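Local coordinates for coatomer subunit delta (Saccharomyces cerevisiae, PDB 5FJZ), which forms part of the COPI vesicle coat, which probably serves retrograde Golgi-to-ER transport of dilysine-tagged proteins, and binds Dsl1, at residues A[19-24]-A[233-238]. Numbering follows the deposited sequence.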
ATOM      1  N   ILE A  19       9.007   8.755  22.178  1.00 17.18           N
ATOM      2  CA  ILE A  19       8.963   9.863  21.281  1.00 19.19           C
ATOM      3  C   ILE A  19       9.730   9.451  20.030  1.00 22.14           C
ATOM      4  O   ILE A  19      10.990   9.228  20.090  1.00 23.41           O
ATOM      5  CB  ILE A  19       9.618  11.093  21.937  1.00 20.75           C
ATOM      6  CG1 ILE A  19       8.873  11.476  23.227  1.00 22.22           C
ATOM      7  CG2 ILE A  19       9.644  12.286  20.996  1.00 20.58           C
ATOM      8  CD1 ILE A  19       9.589  12.523  24.083  1.00 21.62           C
ATOM      9  N   LYS A  20       8.997   9.257  18.937  1.00 18.21           N
ATOM     10  CA  LYS A  20       9.593   8.614  17.742  1.00 18.51           C
ATOM     11  C   LYS A  20       9.600   9.562  16.600  1.00 18.18           C
ATOM     12  O   LYS A  20       8.546  10.132  16.272  1.00 20.61           O
ATOM     13  CB  LYS A  20       8.771   7.372  17.401  1.00 17.03           C
ATOM     14  CG  LYS A  20       8.889   6.233  18.395  1.00 24.30           C
ATOM     15  CD  LYS A  20       7.942   5.062  18.016  1.00 27.70           C
ATOM     16  CE  LYS A  20       8.455   3.765  18.590  1.00 37.42           C
ATOM     17  NZ  LYS A  20       7.385   2.714  18.645  1.00 40.06           N
ATOM     18  N   GLU A  21      10.762   9.845  16.028  1.00 15.03           N
ATOM     19  CA  GLU A  21      10.887  10.715  14.843  1.00 17.38           C
ATOM     20  C   GLU A  21      11.474  10.002  13.660  1.00 16.50           C
ATOM     21  O   GLU A  21      12.357   9.088  13.794  1.00 16.23           O
ATOM     22  CB  GLU A  21      11.639  12.023  15.146  1.00 19.20           C
ATOM     23  CG  GLU A  21      10.826  12.819  16.145  1.00 23.50           C
ATOM     24  CD  GLU A  21      11.438  14.108  16.616  1.00 27.92           C
ATOM     25  OE1 GLU A  21      12.697  14.206  16.586  1.00 31.47           O
ATOM     26  OE2 GLU A  21      10.661  15.031  16.966  1.00 27.66           O
ATOM     27  N   VAL A  22      10.899  10.271  12.502  1.00 16.10           N
ATOM     28  CA  VAL A  22      11.329   9.691  11.221  1.00 15.41           C
ATOM     29  C   VAL A  22      11.658  10.787  10.227  1.00 16.07           C
ATOM     30  O   VAL A  22      10.941  11.744  10.109  1.00 15.03           O
ATOM     31  CB  VAL A  22      10.195   8.846  10.611  1.00 16.51           C
ATOM     32  CG1 VAL A  22      10.562   8.303   9.246  1.00 17.99           C
ATOM     33  CG2 VAL A  22       9.818   7.731  11.538  1.00 15.82           C
ATOM     34  N   ILE A  23      12.822  10.663   9.584  1.00 13.68           N
ATOM     35  CA  ILE A  23      13.346  11.714   8.728  1.00 13.74           C
ATOM     36  C   ILE A  23      13.456  11.192   7.313  1.00 15.82           C
ATOM     37  O   ILE A  23      14.120  10.176   7.091  1.00 16.00           O
ATOM     38  CB  ILE A  23      14.675  12.319   9.253  1.00 11.94           C
ATOM     39  CG1 ILE A  23      15.228  13.448   8.340  1.00 11.93           C
ATOM     40  CG2 ILE A  23      15.735  11.242   9.495  1.00 11.94           C
ATOM     41  CD1 ILE A  23      14.385  14.687   8.378  1.00 13.93           C
ATOM     42  N   ASN A  24      12.889  11.941   6.382  1.00 15.47           N
ATOM     43  CA  ASN A  24      13.104  11.815   4.967  1.00 15.89           C
ATOM     44  C   ASN A  24      13.978  13.001   4.495  1.00 16.13           C
ATOM     45  O   ASN A  24      13.793  14.184   4.952  1.00 12.98           O
ATOM     46  CB  ASN A  24      11.807  11.906   4.146  1.00 17.54           C
ATOM     47  CG  ASN A  24      10.792  10.797   4.451  1.00 23.66           C
ATOM     48  OD1 ASN A  24       9.615  11.074   4.606  1.00 40.10           O
ATOM     49  ND2 ASN A  24      11.220   9.621   4.604  1.00 20.45           N
ATOM     50  N   ALA A 233      15.414  12.355  28.343  1.00 29.39           N
ATOM     51  CA  ALA A 233      15.771  12.330  26.919  1.00 30.29           C
ATOM     52  C   ALA A 233      14.944  13.327  26.165  1.00 28.90           C
ATOM     53  O   ALA A 233      13.740  13.460  26.409  1.00 27.55           O
ATOM     54  CB  ALA A 233      15.588  10.921  26.310  1.00 31.60           C
ATOM     55  N   LYS A 234      15.596  13.965  25.202  1.00 27.83           N
ATOM     56  CA  LYS A 234      14.941  14.853  24.254  1.00 27.88           C
ATOM     57  C   LYS A 234      15.076  14.196  22.878  1.00 24.08           C
ATOM     58  O   LYS A 234      16.198  13.795  22.518  1.00 25.69           O
ATOM     59  CB  LYS A 234      15.676  16.155  24.209  1.00 34.22           C
ATOM     60  CG  LYS A 234      15.167  17.221  25.112  1.00 42.73           C
ATOM     61  CD  LYS A 234      15.684  18.536  24.555  1.00 51.51           C
ATOM     62  CE  LYS A 234      15.567  19.667  25.545  1.00 56.20           C
ATOM     63  NZ  LYS A 234      16.597  20.689  25.235  1.00 58.30           N
ATOM     64  N   SER A 235      14.053  14.287  22.041  1.00 22.80           N
ATOM     65  CA  SER A 235      14.102  13.900  20.632  1.00 24.67           C
ATOM     66  C   SER A 235      14.985  14.808  19.807  1.00 22.75           C
ATOM     67  O   SER A 235      15.368  15.928  20.253  1.00 24.95           O
ATOM     68  CB  SER A 235      12.661  13.922  19.985  1.00 20.74           C
ATOM     69  OG  SER A 235      12.259  15.263  19.627  1.00 24.56           O
ATOM     70  N   PHE A 236      15.203  14.404  18.565  1.00 20.36           N
ATOM     71  CA  PHE A 236      15.853  15.248  17.550  1.00 20.57           C
ATOM     72  C   PHE A 236      15.315  16.689  17.493  1.00 22.75           C
ATOM     73  O   PHE A 236      16.077  17.637  17.372  1.00 25.22           O
ATOM     74  CB  PHE A 236      15.894  14.580  16.131  1.00 24.54           C
ATOM     75  CG  PHE A 236      16.652  15.378  15.055  1.00 24.86           C
ATOM     76  CD1 PHE A 236      18.056  15.589  15.130  1.00 28.40           C
ATOM     77  CD2 PHE A 236      15.993  15.848  13.916  1.00 31.05           C
ATOM     78  CE1 PHE A 236      18.740  16.274  14.119  1.00 30.41           C
ATOM     79  CE2 PHE A 236      16.686  16.536  12.894  1.00 29.22           C
ATOM     80  CZ  PHE A 236      18.045  16.762  13.001  1.00 28.43           C
ATOM     81  N   THR A 237      14.020  16.859  17.464  1.00 21.61           N
ATOM     82  CA  THR A 237      13.484  18.240  17.288  1.00 22.00           C
ATOM     83  C   THR A 237      13.346  18.909  18.662  1.00 21.41           C
ATOM     84  O   THR A 237      12.848  20.019  18.740  1.00 23.66           O
ATOM     85  CB  THR A 237      12.136  18.235  16.615  1.00 22.78           C
ATOM     86  OG1 THR A 237      11.267  17.414  17.406  1.00 18.63           O
ATOM     87  CG2 THR A 237      12.263  17.716  15.192  1.00 24.03           C
ATOM     88  N   GLY A 238      13.733  18.229  19.734  1.00 19.47           N
ATOM     89  CA  GLY A 238      13.547  18.790  21.101  1.00 21.96           C
ATOM     90  C   GLY A 238      12.334  18.366  21.896  1.00 21.81           C
ATOM     91  O   GLY A 238      12.098  18.894  22.960  1.00 23.07           O
TER
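The CA atoms of Ile19 and Ser235, 6.6 Å apart, are nearest across the contact, where strand segment 19-24 passes the irregular segment 233-238. The latter closes into a type I beta turn from Ser235 to Gly238, with Gly238 N bonded to Ser235 O at 2.9 Å. The Glu21 carboxylate reaches into this turn on a side chain extended beyond CG. Its OE1 takes the Thr237 N-H through the syn lone pair at 3.1 Å, the N-H...O angle being a moderately bent 144°. Its OE2 receives a very short 2.5 Å bond from Thr237 OG1, a weak one from Ser235 OG, and a third from Trp109 NE1. Bonds to both oxygens, from Thr237 and Trp109, probably limit rotation of the carboxylate. An alanine at Glu21 would probably leave the Thr237 amide and hydroxyl and Trp109 NE1 without their carboxylate acceptors, and the turn less firmly held to the strand. Beside this polar group, Ile19 CG2, anti to the backbone N, meets Ser235 CB at 3.6 Å; Ser235 OG accepts from Met239 N. Within the mu-homology domain, the contact joins strand 15-27 to the loop between strands 220-229 and 241-246, while Leu38 of adjacent strand 33-46 touches Glu21, Phe236 and Thr237.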